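Aldose 1-epimerase (Caenorhabditis elegans, PDB 1LUR) probably interconverts the alpha and beta anomers of aldose sugars, as an aldose 1-epimerase (mutarotase) homologue of the GalM family. Local coordinates at residues Arg209-Thr212 / Asp213-Phe216; Glu60-Ala63 / Ala64-Lys68. All blocks are in the same frame, centred on the assembly; numbering follows the deposited sequence.

Contact 1: Arg209-Thr212 / Asp213-Phe216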
# COMPACT_ATOMS: atom_id res chain seq x y z
N ARG A 209 19.45 5.07 -6.35
CA ARG A 209 19.81 6.24 -7.12
C ARG A 209 19.29 7.52 -6.50
O ARG A 209 18.19 7.55 -5.93
CB ARG A 209 19.29 6.13 -8.55
CG ARG A 209 20.07 5.17 -9.43
CD ARG A 209 19.54 5.21 -10.86
NE ARG A 209 19.55 6.57 -11.39
CZ ARG A 209 19.06 6.91 -12.58
NH1 ARG A 209 18.52 5.99 -13.37
NH2 ARG A 209 19.11 8.18 -12.98
N SER A 210 20.09 8.57 -6.62
CA SER A 210 19.74 9.87 -6.10
C SER A 210 18.58 10.35 -6.95
O SER A 210 18.49 10.00 -8.13
CB SER A 210 20.91 10.84 -6.23
OG SER A 210 20.47 12.18 -6.09
N VAL A 211 17.70 11.13 -6.36
CA VAL A 211 16.57 11.64 -7.10
C VAL A 211 16.96 12.94 -7.82
O VAL A 211 16.30 13.35 -8.77
CB VAL A 211 15.39 11.91 -6.16
CG1 VAL A 211 15.63 13.17 -5.35
CG2 VAL A 211 14.14 12.02 -6.97
N THR A 212 18.03 13.57 -7.35
CA THR A 212 18.50 14.82 -7.93
C THR A 212 18.61 14.76 -9.46
O THR A 212 19.18 13.82 -10.01
CB THR A 212 19.88 15.22 -7.37
OG1 THR A 212 19.80 15.35 -5.95
CG2 THR A 212 20.34 16.54 -7.97
N ASP A 213 18.06 15.77 -10.11
CA ASP A 213 18.07 15.88 -11.57
C ASP A 213 17.28 14.80 -12.30
O ASP A 213 17.45 14.62 -13.51
CB ASP A 213 19.52 15.91 -12.10
CG ASP A 213 20.26 17.16 -11.69
OD1 ASP A 213 19.66 18.26 -11.76
OD2 ASP A 213 21.45 17.07 -11.31
N THR A 214 16.43 14.08 -11.58
CA THR A 214 15.63 13.01 -12.18
C THR A 214 14.14 13.37 -12.12
O THR A 214 13.75 14.32 -11.44
CB THR A 214 15.82 11.66 -11.45
OG1 THR A 214 15.19 11.72 -10.16
CG2 THR A 214 17.30 11.36 -11.28
N GLY A 215 13.33 12.59 -12.82
CA GLY A 215 11.90 12.84 -12.84
C GLY A 215 11.17 12.36 -11.59
O GLY A 215 9.94 12.47 -11.51
N PHE A 216 11.92 11.83 -10.63
CA PHE A 216 11.33 11.34 -9.38
C PHE A 216 11.55 12.32 -8.24
O PHE A 216 11.28 11.99 -7.08
CB PHE A 216 11.92 9.98 -8.99
CG PHE A 216 11.63 8.87 -9.96
CD1 PHE A 216 10.34 8.68 -10.46
CD2 PHE A 216 12.63 7.99 -10.35
CE1 PHE A 216 10.07 7.63 -11.34
CE2 PHE A 216 12.37 6.94 -11.23
CZ PHE A 216 11.08 6.76 -11.72

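Contact 2: Glu60-Ala63 / Ala64-Lys68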
# COMPACT_ATOMS: atom_id res chain seq x y z
N GLU A 60 -13.19 -9.69 -4.78
CA GLU A 60 -12.63 -11.04 -4.71
C GLU A 60 -12.08 -11.50 -6.05
O GLU A 60 -11.32 -12.47 -6.13
CB GLU A 60 -13.69 -12.03 -4.22
CG GLU A 60 -14.17 -11.79 -2.80
CD GLU A 60 -15.28 -12.74 -2.38
OE1 GLU A 60 -16.34 -12.73 -3.03
OE2 GLU A 60 -15.09 -13.49 -1.40
N LYS A 61 -12.46 -10.80 -7.12
CA LYS A 61 -11.99 -11.16 -8.45
C LYS A 61 -10.91 -10.20 -8.95
O LYS A 61 -10.27 -10.47 -9.96
CB LYS A 61 -13.17 -11.19 -9.43
CG LYS A 61 -14.18 -12.30 -9.15
CD LYS A 61 -15.40 -12.20 -10.06
CE LYS A 61 -16.29 -13.44 -9.92
NZ LYS A 61 -17.58 -13.30 -10.66
N ASP A 62 -10.71 -9.10 -8.24
CA ASP A 62 -9.70 -8.12 -8.64
C ASP A 62 -8.30 -8.72 -8.65
O ASP A 62 -7.99 -9.59 -7.85
CB ASP A 62 -9.73 -6.91 -7.69
CG ASP A 62 -8.59 -5.94 -7.94
OD1 ASP A 62 -8.30 -5.64 -9.12
OD2 ASP A 62 -7.98 -5.47 -6.95
N ALA A 63 -7.45 -8.23 -9.56
CA ALA A 63 -6.08 -8.72 -9.67
C ALA A 63 -5.07 -7.59 -9.56
O ALA A 63 -3.86 -7.82 -9.59
CB ALA A 63 -5.90 -9.45 -10.99
N ALA A 64 -5.57 -6.36 -9.43
CA ALA A 64 -4.71 -5.20 -9.32
C ALA A 64 -4.42 -4.82 -7.86
O ALA A 64 -3.86 -3.75 -7.60
CB ALA A 64 -5.34 -4.02 -10.05
N SER A 65 -4.80 -5.69 -6.93
CA SER A 65 -4.58 -5.45 -5.50
C SER A 65 -5.13 -4.11 -5.00
O SER A 65 -4.54 -3.47 -4.13
CB SER A 65 -3.08 -5.52 -5.17
OG SER A 65 -2.55 -6.80 -5.46
N ILE A 66 -6.27 -3.71 -5.55
CA ILE A 66 -6.89 -2.45 -5.17
C ILE A 66 -7.29 -2.37 -3.69
O ILE A 66 -8.19 -3.08 -3.24
CB ILE A 66 -8.14 -2.17 -6.06
CG1 ILE A 66 -7.71 -2.09 -7.53
CG2 ILE A 66 -8.80 -0.85 -5.65
CD1 ILE A 66 -8.85 -1.81 -8.49
N GLY A 67 -6.59 -1.52 -2.94
CA GLY A 67 -6.87 -1.34 -1.52
C GLY A 67 -6.55 -2.47 -0.56
O GLY A 67 -6.79 -2.35 0.64
N LYS A 68 -5.99 -3.55 -1.07
CA LYS A 68 -5.65 -4.69 -0.22
C LYS A 68 -4.47 -4.50 0.73
O LYS A 68 -3.64 -3.59 0.57
CB LYS A 68 -5.31 -5.91 -1.08
CG LYS A 68 -6.38 -6.39 -2.04
CD LYS A 68 -5.82 -7.55 -2.86
CE LYS A 68 -6.85 -8.16 -3.81
NZ LYS A 68 -7.92 -8.90 -3.10
O HOH W 1 -8.80 -10.10 -5.41
O HOH W 2 -9.09 -5.36 -4.39

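Contact 1: Arg209-Thr212 / Asp213-Phe216
Val211 O is approached by two groups of Thr214, its backbone N-H and its hydroxyl, across the type II beta turn that runs from Val211 to Thr214. The turn's own bond, Thr214 N to Val211 O, measures 2.9 Å, with the donor tilted 30° from the carbonyl plane. Thr214 OG1 sits between the backbone N and the carbonyl carbon (chi1 71°), which swings it onto the same oxygen; the modelled Thr214 OG1 to Val211 O separation of 2.4 Å is doubtfully short. Thr214 OG1 also takes a weak bond from Phe216 N, while its methyl, Thr214 CG2, lies obliquely 4.0 Å from Arg209 NH2. Lacking the hydroxyl, a valine here would leave Phe216 N without its weak acceptor, which would probably let the chain leaving the turn shift. Overlapping the start of the turn, Ser210 OG accepts from Thr212 N at 3.1 Å in an ST turn, and Thr212 OG1 is held by Arg219. Asp213 fills the third turn position with positive phi (65°). The loop leaves strand 207-210, the outermost strand beside 194-198, to which backbone bonds tie Arg209, and Phe216 meets Phe195 of that neighbouring strand edge-to-face.

Contact 2: Glu60-Ala63 / Ala64-Lys68
Asp62 folds its carboxylate over the chain that follows it, forming an Asx turn with Ala64 just beyond helix 56-61 in this mutarotase-like beta fold. With CG anti to the backbone N (chi1 172°), the two oxygens serve different amides. Asp62 OD1 takes Ala64 N at 2.8 Å, the donor lying 55° out of the carboxylate plane, whereas Ile66 N reaches Asp62 OD2 at 2.8 Å, nearly in line with the C-O bond. These two bonds fix the carboxylate's rotation; Ile66 covers it, with CG1 3.4 Å from Asp62 OD2, and Phe53 packs against both side chains. The outer edge is looser, since Ala63 is exposed and its CB turns away from the residues that follow. Toward the buried Lys68 the contact runs through water instead. Lys68 NZ stays 5.2 Å from Asp62 OD2, too far for a salt bridge, though its charge would probably favour the ionised carboxylate; the ammonium bonds Gly108 O and a water that donates to Asp62 O. Ile66 and Gly67 occupy the centre of a type II turn from Ser65 to Lys68, Gly67 with positive phi. A second water is a further donor to Asp62 OD2, at 2.8 Å, and also donates to Ile66 O.

How the contacts relate
The contacts are sequential along the chain, contact 2 closing long before contact 1 opens, and both are turns adjoining outermost strands of one seven-stranded antiparallel sheet. Contact 2 leads into strand 69-70 at one edge; contact 1 follows strand 207-210 at the other. Their centres lie 31 Å apart and their nearest atoms about 18 Å. They also differ in depth: contact 2 is buried, its centre 12 Å from that of the chain, while contact 1 lies at the surface, 22 Å out. Backbone bonds tie Gly67 and Lys68 to His172, and Ala64 O bonds Tyr174 OH. Contact 2 also borders His101; by analogy with other mutarotases, His101 and His172 probably line the sugar pocket.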